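Side-chain contacts in AvrL567-A (Melampsora lini, PDB 2OPC), which acts as a flax rust avirulence protein, probably a secreted effector recognised by its host's resistance proteins, and carries a cobalt ion in this crystal form: residues 46-51 with 57-62; 31-36 with 86-91. All coordinates share one frame; numbering follows the deposited sequence.

Contact 1. Residues 46-51 with 57-62. With CO (cobalt (II) ion), chain B.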
ATOM      1  N   PHE A  46       1.758   7.533   1.385  1.00 28.51           N
ATOM      2  CA  PHE A  46       1.555   7.618  -0.067  1.00 27.61           C
ATOM      3  C   PHE A  46       1.760   9.042  -0.533  1.00 28.11           C
ATOM      4  O   PHE A  46       1.475   9.993   0.161  1.00 27.42           O
ATOM      5  CB  PHE A  46       0.135   7.189  -0.383  1.00 28.20           C
ATOM      6  CG  PHE A  46      -0.157   5.808   0.051  1.00 27.74           C
ATOM      7  CD1 PHE A  46       0.157   4.704  -0.776  1.00 29.21           C
ATOM      8  CD2 PHE A  46      -0.804   5.576   1.267  1.00 28.98           C
ATOM      9  CE1 PHE A  46      -0.131   3.411  -0.367  1.00 28.59           C
ATOM     10  CE2 PHE A  46      -1.072   4.261   1.714  1.00 28.62           C
ATOM     11  CZ  PHE A  46      -0.765   3.172   0.875  1.00 28.28           C
ATOM     12  N   LYS A  47       2.275   9.171  -1.752  1.00 28.23           N
ATOM     13  CA  LYS A  47       2.378  10.469  -2.409  1.00 28.51           C
ATOM     14  C   LYS A  47       2.136  10.347  -3.910  1.00 28.34           C
ATOM     15  O   LYS A  47       2.745   9.515  -4.583  1.00 27.37           O
ATOM     16  CB  LYS A  47       3.751  11.093  -2.148  1.00 28.02           C
ATOM     17  CG  LYS A  47       3.796  12.599  -2.347  1.00 29.42           C
ATOM     18  CD  LYS A  47       4.942  13.225  -1.570  1.00 30.61           C
ATOM     19  CE  LYS A  47       5.390  14.532  -2.205  1.00 33.28           C
ATOM     20  NZ  LYS A  47       6.502  15.167  -1.443  1.00 31.47           N
ATOM     21  N   TRP A  48       1.240  11.181  -4.427  1.00 28.41           N
ATOM     22  CA  TRP A  48       0.875  11.144  -5.838  1.00 26.59           C
ATOM     23  C   TRP A  48       1.996  11.693  -6.705  1.00 27.33           C
ATOM     24  O   TRP A  48       2.462  12.816  -6.466  1.00 28.33           O
ATOM     25  CB  TRP A  48      -0.369  12.010  -6.042  1.00 27.02           C
ATOM     26  CG  TRP A  48      -0.848  12.032  -7.460  1.00 25.56           C
ATOM     27  CD1 TRP A  48      -0.559  12.990  -8.409  1.00 26.93           C
ATOM     28  CD2 TRP A  48      -1.706  11.069  -8.103  1.00 24.80           C
ATOM     29  NE1 TRP A  48      -1.188  12.673  -9.580  1.00 26.81           N
ATOM     30  CE2 TRP A  48      -1.889  11.500  -9.427  1.00 25.12           C
ATOM     31  CE3 TRP A  48      -2.361   9.895  -7.681  1.00 25.82           C
ATOM     32  CZ2 TRP A  48      -2.680  10.814 -10.331  1.00 23.94           C
ATOM     33  CZ3 TRP A  48      -3.148   9.214  -8.567  1.00 24.66           C
ATOM     34  CH2 TRP A  48      -3.304   9.660  -9.898  1.00 24.19           C
ATOM     35  N   ILE A  49       2.375  10.902  -7.716  1.00 27.12           N
ATOM     36  CA  ILE A  49       3.454  11.278  -8.692  1.00 27.46           C
ATOM     37  C   ILE A  49       2.995  10.951 -10.104  1.00 29.33           C
ATOM     38  O   ILE A  49       3.838  10.738 -11.006  1.00 29.99           O
ATOM     39  CB  ILE A  49       4.778  10.574  -8.450  1.00 29.92           C
ATOM     40  CG1 ILE A  49       4.570   9.070  -8.367  1.00 32.21           C
ATOM     41  CG2 ILE A  49       5.427  11.172  -7.224  1.00 29.43           C
ATOM     42  CD1 ILE A  49       5.769   8.253  -8.732  1.00 37.58           C
ATOM     43  N   GLY A  50       1.671  10.935 -10.280  1.00 27.49           N
ATOM     44  CA  GLY A  50       1.019  10.511 -11.547  1.00 27.93           C
ATOM     45  C   GLY A  50       0.588  11.619 -12.467  1.00 29.28           C
ATOM     46  O   GLY A  50      -0.284  11.415 -13.333  1.00 28.19           O
ATOM     47  N   GLY A  51       1.184  12.794 -12.299  1.00 28.34           N
ATOM     48  CA  GLY A  51       0.910  13.921 -13.171  1.00 29.20           C
ATOM     49  C   GLY A  51      -0.261  14.755 -12.691  1.00 30.03           C
ATOM     50  O   GLY A  51      -1.080  14.293 -11.896  1.00 30.91           O
ATOM     51  N   LEU A  57      -8.650  12.613  -8.718  1.00 29.59           N
ATOM     52  CA  LEU A  57      -8.927  11.188  -8.911  1.00 29.01           C
ATOM     53  C   LEU A  57      -8.644  10.435  -7.617  1.00 28.34           C
ATOM     54  O   LEU A  57      -7.662  10.709  -6.926  1.00 27.59           O
ATOM     55  CB  LEU A  57      -8.063  10.582 -10.028  1.00 29.95           C
ATOM     56  CG  LEU A  57      -8.092  11.073 -11.478  1.00 33.39           C
ATOM     57  CD1 LEU A  57      -6.986  10.409 -12.273  1.00 36.97           C
ATOM     58  CD2 LEU A  57      -9.462  10.776 -12.085  1.00 35.56           C
ATOM     59  N   HIS A  58      -9.462   9.419  -7.343  1.00 28.15           N
ATOM     60  CA  HIS A  58      -9.385   8.632  -6.121  1.00 27.84           C
ATOM     61  C   HIS A  58      -9.188   7.183  -6.469  1.00 28.26           C
ATOM     62  O   HIS A  58      -9.743   6.685  -7.448  1.00 27.83           O
ATOM     63  CB  HIS A  58     -10.675   8.756  -5.294  1.00 28.33           C
ATOM     64  CG  HIS A  58     -10.849  10.101  -4.652  1.00 29.24           C
ATOM     65  ND1 HIS A  58     -11.355  11.198  -5.317  1.00 34.19           N
ATOM     66  CD2 HIS A  58     -10.570  10.513  -3.394  1.00 28.56           C
ATOM     67  CE1 HIS A  58     -11.367  12.238  -4.498  1.00 31.30           C
ATOM     68  NE2 HIS A  58     -10.905  11.844  -3.321  1.00 32.47           N
ATOM     69  N   PHE A  59      -8.398   6.523  -5.640  1.00 26.94           N
ATOM     70  CA  PHE A  59      -8.082   5.096  -5.793  1.00 27.15           C
ATOM     71  C   PHE A  59      -8.228   4.404  -4.460  1.00 27.78           C
ATOM     72  O   PHE A  59      -7.863   4.957  -3.414  1.00 28.62           O
ATOM     73  CB  PHE A  59      -6.636   4.933  -6.299  1.00 27.37           C
ATOM     74  CG  PHE A  59      -6.448   5.505  -7.661  1.00 27.48           C
ATOM     75  CD1 PHE A  59      -6.642   4.706  -8.801  1.00 28.22           C
ATOM     76  CD2 PHE A  59      -6.225   6.878  -7.821  1.00 27.87           C
ATOM     77  CE1 PHE A  59      -6.561   5.251 -10.084  1.00 29.28           C
ATOM     78  CE2 PHE A  59      -6.150   7.428  -9.110  1.00 28.93           C
ATOM     79  CZ  PHE A  59      -6.323   6.596 -10.219  1.00 28.95           C
ATOM     80  N   CYS A  60      -8.691   3.167  -4.510  1.00 27.63           N
ATOM     81  CA  CYS A  60      -8.732   2.362  -3.303  1.00 28.20           C
ATOM     82  C   CYS A  60      -7.435   1.548  -3.216  1.00 28.38           C
ATOM     83  O   CYS A  60      -6.993   0.979  -4.234  1.00 28.51           O
ATOM     84  CB  CYS A  60      -9.948   1.444  -3.475  1.00 29.78           C
ATOM     85  SG  CYS A  60     -10.440   0.528  -1.979  1.00 29.70           S
ATOM     86  N   VAL A  61      -6.852   1.482  -2.002  1.00 28.14           N
ATOM     87  CA  VAL A  61      -5.579   0.738  -1.796  1.00 29.03           C
ATOM     88  C   VAL A  61      -5.945  -0.650  -1.315  1.00 29.31           C
ATOM     89  O   VAL A  61      -6.464  -0.799  -0.188  1.00 31.83           O
ATOM     90  CB  VAL A  61      -4.678   1.443  -0.787  1.00 28.98           C
ATOM     91  CG1 VAL A  61      -3.359   0.707  -0.648  1.00 30.38           C
ATOM     92  CG2 VAL A  61      -4.441   2.871  -1.218  1.00 30.61           C
ATOM     93  N   HIS A  62      -5.731  -1.634  -2.171  1.00 28.20           N
ATOM     94  CA  HIS A  62      -6.029  -3.019  -1.828  1.00 29.24           C
ATOM     95  C   HIS A  62      -4.795  -3.669  -1.241  1.00 29.29           C
ATOM     96  O   HIS A  62      -3.663  -3.432  -1.686  1.00 29.37           O
ATOM     97  CB  HIS A  62      -6.539  -3.766  -3.075  1.00 29.16           C
ATOM     98  CG  HIS A  62      -7.964  -3.426  -3.408  1.00 28.05           C
ATOM     99  ND1 HIS A  62      -8.771  -4.186  -4.230  1.00 28.93           N
ATOM    100  CD2 HIS A  62      -8.744  -2.428  -2.918  1.00 30.22           C
ATOM    101  CE1 HIS A  62      -9.973  -3.622  -4.275  1.00 29.69           C
ATOM    102  NE2 HIS A  62      -9.981  -2.569  -3.483  1.00 31.55           N
TER
HETATM  103 CO    CO B 201     -11.447  -1.370  -2.826  1.00 17.00          CO
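The backbones of 46-51 and 57-62 face each other across the hydrophobic interior, with Phe46 CA 10.1 Å from Val61 CA, too far for backbone pairing, so that side chains alone bridge the gap. Trp48 makes the closest approach. The far end of its indole meets the Phe59 ring, CZ3 lying 3.5 Å from Phe59 CE2, which sits at the indole edge near its plane. The two ring planes differ by only 28°, but they are slid so far apart that they barely overlap; the pair is a side-by-side packing, not a full stack. Leu57 CD1 flanks the same end of the indole, 4.4 Å from Trp48 CH2. One step further into the core, the Phe46 and Val61 side chains approach from opposite directions, and Phe46 CZ touches Val61 CG1 at 3.9 Å.

With CG anti to the backbone N (chi1 -179°), Trp48 reaches across the gap. Its rotation is fixed by a nearly straight hydrogen bond (N-H...O 176°) from Trp48 NE1 to Gly51 O, 2.8 Å long and lying in the indole plane. Gly50 N lies above one face of this ring, toward its rim, so the turn after the strand wraps around the indole. Gly51 O also accepts a bond from Gln53 NE2.

On the other face of strand 58-63, Cys60 SG binds the cobalt ion at 2.3 Å. His62 NE2 is a second ligand at 2.0 Å, and one further atom joins them. Strand 44-48 is an edge strand of a three-stranded sheet, with Phe46 and Trp48 resting on Val32 of the neighbouring strand 32-36, while strand 58-63 lies between strands 75-81 and 118-125, which supply Val80 and Leu123 to pack on Val61.

Contact 2. Residues 31-36 with 86-91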
ATOM      1  N   LEU A  31       1.525   5.725 -10.375  1.00 27.71           N
ATOM      2  CA  LEU A  31       0.707   6.835  -9.915  1.00 28.24           C
ATOM      3  C   LEU A  31       1.051   7.317  -8.522  1.00 27.69           C
ATOM      4  O   LEU A  31       0.913   8.521  -8.234  1.00 27.68           O
ATOM      5  CB  LEU A  31      -0.775   6.455  -9.895  1.00 28.88           C
ATOM      6  CG  LEU A  31      -1.379   6.073 -11.260  1.00 29.78           C
ATOM      7  CD1 LEU A  31      -2.859   5.687 -11.125  1.00 30.85           C
ATOM      8  CD2 LEU A  31      -1.241   7.185 -12.294  1.00 30.61           C
ATOM      9  N   VAL A  32       1.389   6.378  -7.643  1.00 27.29           N
ATOM     10  CA  VAL A  32       1.554   6.706  -6.244  1.00 28.74           C
ATOM     11  C   VAL A  32       2.811   6.048  -5.727  1.00 30.00           C
ATOM     12  O   VAL A  32       2.984   4.834  -5.902  1.00 30.46           O
ATOM     13  CB  VAL A  32       0.315   6.189  -5.458  1.00 30.86           C
ATOM     14  CG1 VAL A  32       0.444   6.416  -3.959  1.00 34.50           C
ATOM     15  CG2 VAL A  32      -0.955   6.878  -5.942  1.00 32.09           C
ATOM     16  N   LYS A  33       3.694   6.834  -5.127  1.00 28.02           N
ATOM     17  CA  LYS A  33       4.853   6.238  -4.441  1.00 28.66           C
ATOM     18  C   LYS A  33       4.472   5.975  -3.009  1.00 28.13           C
ATOM     19  O   LYS A  33       3.537   6.587  -2.425  1.00 28.14           O
ATOM     20  CB  LYS A  33       6.143   7.051  -4.519  1.00 31.13           C
ATOM     21  CG  LYS A  33       6.023   8.410  -4.075  1.00 30.82           C
ATOM     22  CD  LYS A  33       7.386   9.146  -4.279  1.00 32.22           C
ATOM     23  CE  LYS A  33       7.298  10.547  -3.772  1.00 28.33           C
ATOM     24  NZ  LYS A  33       8.621  11.173  -3.612  1.00 30.44           N
ATOM     25  N   VAL A  34       5.185   4.988  -2.441  1.00 27.87           N
ATOM     26  CA  VAL A  34       4.886   4.447  -1.115  1.00 27.81           C
ATOM     27  C   VAL A  34       6.151   4.366  -0.282  1.00 28.59           C
ATOM     28  O   VAL A  34       7.186   3.933  -0.808  1.00 28.87           O
ATOM     29  CB  VAL A  34       4.256   3.023  -1.209  1.00 28.78           C
ATOM     30  CG1 VAL A  34       3.662   2.583   0.136  1.00 30.98           C
ATOM     31  CG2 VAL A  34       3.186   2.971  -2.285  1.00 29.16           C
ATOM     32  N   LYS A  35       6.074   4.736   0.996  1.00 27.58           N
ATOM     33  CA  LYS A  35       7.203   4.515   1.919  1.00 27.87           C
ATOM     34  C   LYS A  35       6.606   4.101   3.261  1.00 27.96           C
ATOM     35  O   LYS A  35       5.385   4.118   3.427  1.00 28.21           O
ATOM     36  CB  LYS A  35       8.068   5.793   2.088  1.00 28.69           C
ATOM     37  CG  LYS A  35       7.355   6.901   2.867  1.00 27.95           C
ATOM     38  CD  LYS A  35       8.296   8.060   3.135  1.00 29.10           C
ATOM     39  CE  LYS A  35       7.587   9.117   3.985  1.00 29.79           C
ATOM     40  NZ  LYS A  35       8.551  10.214   4.372  1.00 32.57           N
ATOM     41  N   TRP A  36       7.458   3.744   4.220  1.00 27.78           N
ATOM     42  CA  TRP A  36       6.965   3.454   5.552  1.00 27.36           C
ATOM     43  C   TRP A  36       6.863   4.696   6.399  1.00 29.04           C
ATOM     44  O   TRP A  36       7.634   5.640   6.246  1.00 28.78           O
ATOM     45  CB  TRP A  36       7.884   2.433   6.260  1.00 28.39           C
ATOM     46  CG  TRP A  36       7.785   1.059   5.705  1.00 29.43           C
ATOM     47  CD1 TRP A  36       8.741   0.361   4.997  1.00 28.42           C
ATOM     48  CD2 TRP A  36       6.684   0.179   5.871  1.00 31.86           C
ATOM     49  NE1 TRP A  36       8.282  -0.887   4.664  1.00 29.93           N
ATOM     50  CE2 TRP A  36       7.021  -1.034   5.207  1.00 31.72           C
ATOM     51  CE3 TRP A  36       5.429   0.299   6.506  1.00 34.57           C
ATOM     52  CZ2 TRP A  36       6.154  -2.136   5.190  1.00 33.63           C
ATOM     53  CZ3 TRP A  36       4.561  -0.789   6.474  1.00 34.12           C
ATOM     54  CH2 TRP A  36       4.927  -1.992   5.807  1.00 32.25           C
ATOM     55  N   GLN A  86       1.732  16.989  -2.576  1.00 28.11           N
ATOM     56  CA  GLN A  86       2.693  17.874  -1.913  1.00 28.80           C
ATOM     57  C   GLN A  86       3.253  17.310  -0.619  1.00 29.66           C
ATOM     58  O   GLN A  86       4.330  17.732  -0.170  1.00 31.47           O
ATOM     59  CB  GLN A  86       2.046  19.233  -1.608  1.00 28.96           C
ATOM     60  CG  GLN A  86       1.655  19.992  -2.878  1.00 30.21           C
ATOM     61  CD  GLN A  86       2.844  20.636  -3.628  1.00 36.31           C
ATOM     62  OE1 GLN A  86       4.018  20.531  -3.228  1.00 37.65           O
ATOM     63  NE2 GLN A  86       2.520  21.344  -4.713  1.00 37.94           N
ATOM     64  N   HIS A  87       2.516  16.384  -0.004  1.00 28.49           N
ATOM     65  CA  HIS A  87       2.896  15.877   1.310  1.00 28.79           C
ATOM     66  C   HIS A  87       2.569  14.407   1.340  1.00 30.11           C
ATOM     67  O   HIS A  87       1.563  13.990   0.782  1.00 30.89           O
ATOM     68  CB  HIS A  87       2.105  16.576   2.431  1.00 28.17           C
ATOM     69  CG  HIS A  87       2.457  18.019   2.552  1.00 27.18           C
ATOM     70  ND1 HIS A  87       3.683  18.440   3.018  1.00 30.41           N
ATOM     71  CD2 HIS A  87       1.792  19.137   2.176  1.00 25.63           C
ATOM     72  CE1 HIS A  87       3.736  19.765   2.957  1.00 27.92           C
ATOM     73  NE2 HIS A  87       2.604  20.211   2.432  1.00 24.48           N
ATOM     74  N   TRP A  88       3.422  13.611   1.970  1.00 28.74           N
ATOM     75  CA  TRP A  88       3.100  12.197   2.158  1.00 28.35           C
ATOM     76  C   TRP A  88       1.869  12.063   3.063  1.00 28.61           C
ATOM     77  O   TRP A  88       1.716  12.818   4.025  1.00 30.01           O
ATOM     78  CB  TRP A  88       4.269  11.503   2.841  1.00 29.50           C
ATOM     79  CG  TRP A  88       5.470  11.389   2.015  1.00 29.73           C
ATOM     80  CD1 TRP A  88       6.557  12.241   1.968  1.00 30.53           C
ATOM     81  CD2 TRP A  88       5.762  10.299   1.138  1.00 28.00           C
ATOM     82  NE1 TRP A  88       7.495  11.728   1.097  1.00 30.90           N
ATOM     83  CE2 TRP A  88       7.032  10.545   0.561  1.00 28.93           C
ATOM     84  CE3 TRP A  88       5.085   9.134   0.779  1.00 28.64           C
ATOM     85  CZ2 TRP A  88       7.636   9.620  -0.341  1.00 29.32           C
ATOM     86  CZ3 TRP A  88       5.652   8.271  -0.137  1.00 28.32           C
ATOM     87  CH2 TRP A  88       6.909   8.500  -0.662  1.00 30.19           C
ATOM     88  N   ALA A  89       0.994  11.123   2.740  1.00 28.28           N
ATOM     89  CA  ALA A  89      -0.269  10.990   3.463  1.00 27.88           C
ATOM     90  C   ALA A  89      -0.580   9.547   3.804  1.00 28.33           C
ATOM     91  O   ALA A  89      -0.247   8.643   3.040  1.00 29.08           O
ATOM     92  CB  ALA A  89      -1.432  11.552   2.600  1.00 29.48           C
ATOM     93  N   GLN A  90      -1.302   9.321   4.903  1.00 28.12           N
ATOM     94  CA  GLN A  90      -1.853   8.013   5.165  1.00 29.00           C
ATOM     95  C   GLN A  90      -3.050   7.815   4.232  1.00 28.63           C
ATOM     96  O   GLN A  90      -3.682   8.786   3.778  1.00 29.24           O
ATOM     97  CB  GLN A  90      -2.404   7.969   6.595  1.00 30.23           C
ATOM     98  CG  GLN A  90      -1.396   8.193   7.652  1.00 33.56           C
ATOM     99  CD  GLN A  90      -2.026   8.344   9.010  1.00 37.00           C
ATOM    100  OE1 GLN A  90      -2.930   7.581   9.358  1.00 34.85           O
ATOM    101  NE2 GLN A  90      -1.553   9.323   9.782  1.00 41.24           N
ATOM    102  N   ALA A  91      -3.373   6.578   3.946  1.00 28.63           N
ATOM    103  CA  ALA A  91      -4.610   6.315   3.228  1.00 30.88           C
ATOM    104  C   ALA A  91      -5.797   6.829   4.067  1.00 33.75           C
ATOM    105  O   ALA A  91      -5.793   6.739   5.278  1.00 32.30           O
ATOM    106  CB  ALA A  91      -4.741   4.808   2.885  1.00 30.72           C
TER
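The ammonium group of Lys35 lies over the indole of Trp88, its NZ 3.8 Å from the centroid of the five-membered ring and 15° off the ring normal, a cation-pi contact. The preceding methylene is still better centred, Lys35 CE standing 3.6 Å from the same centroid in a CH-pi contact. Nearer the backbone, CG and CD of this lysine pass above the six-membered ring, so that the whole chain runs across one face of the indole.

Lys33, two residues earlier on the same side of the strand, comes in obliquely from the other side of the indole plane to the CH2-CZ2 end of the ring. Its CG comes within 3.5 Å of Trp88 CH2, and further along Lys33 CE lies 3.6 Å from Trp88 CZ2. The ammonium groups of the two lysines are held well apart, Lys33 NZ being 8.0 Å from Lys35 NZ. In both lysines CG sits between the backbone N and the carbonyl carbon (chi1 54° and 70°), and the rest of each chain is extended, which sends the two outward as roughly parallel arms. The far end of the indole comes down to the strand backbone, Trp88 CZ3 lying 3.5 Å from Lys33 O and 3.9 Å from Val34 C. The electron-rich ring would be expected to stabilise the nearby charge of Lys35.

Lys47 of strand 44-48 also touches Trp88. Val34 points its side chain the other way, onto Val26, Leu28 and Ile121 in the interior. The strand begins at a classic beta bulge, Leu31 and Val32 both facing Leu28. The arrangement is that of a beta-sandwich sheet whose outer face carries the cation-pi pair of Lys35 and Trp88, with Lys33 packing obliquely beside it, pinning an irregular connection against the strands.

From the N terminus, strand 32-36 supplies the first half of contact 2, and the next strand, 44-48, begins contact 1. Contact 1 closes soon afterwards, across a five-residue connection leading to 57-62; contact 2 closes only when the chain returns at 86-91, and so encloses contact 1 entirely. The two are physically joined: Ile49 N lies 2.8 Å from Leu31 O just beyond the paired strands 32-36 and 44-48, and Phe46 N lies 2.8 Å from Ala89 O, both probable hydrogen bonds. Contact 1 binds the two sheets together through the core, whereas contact 2 fastens the loop after strand 75-81 onto the outer face of the smaller one.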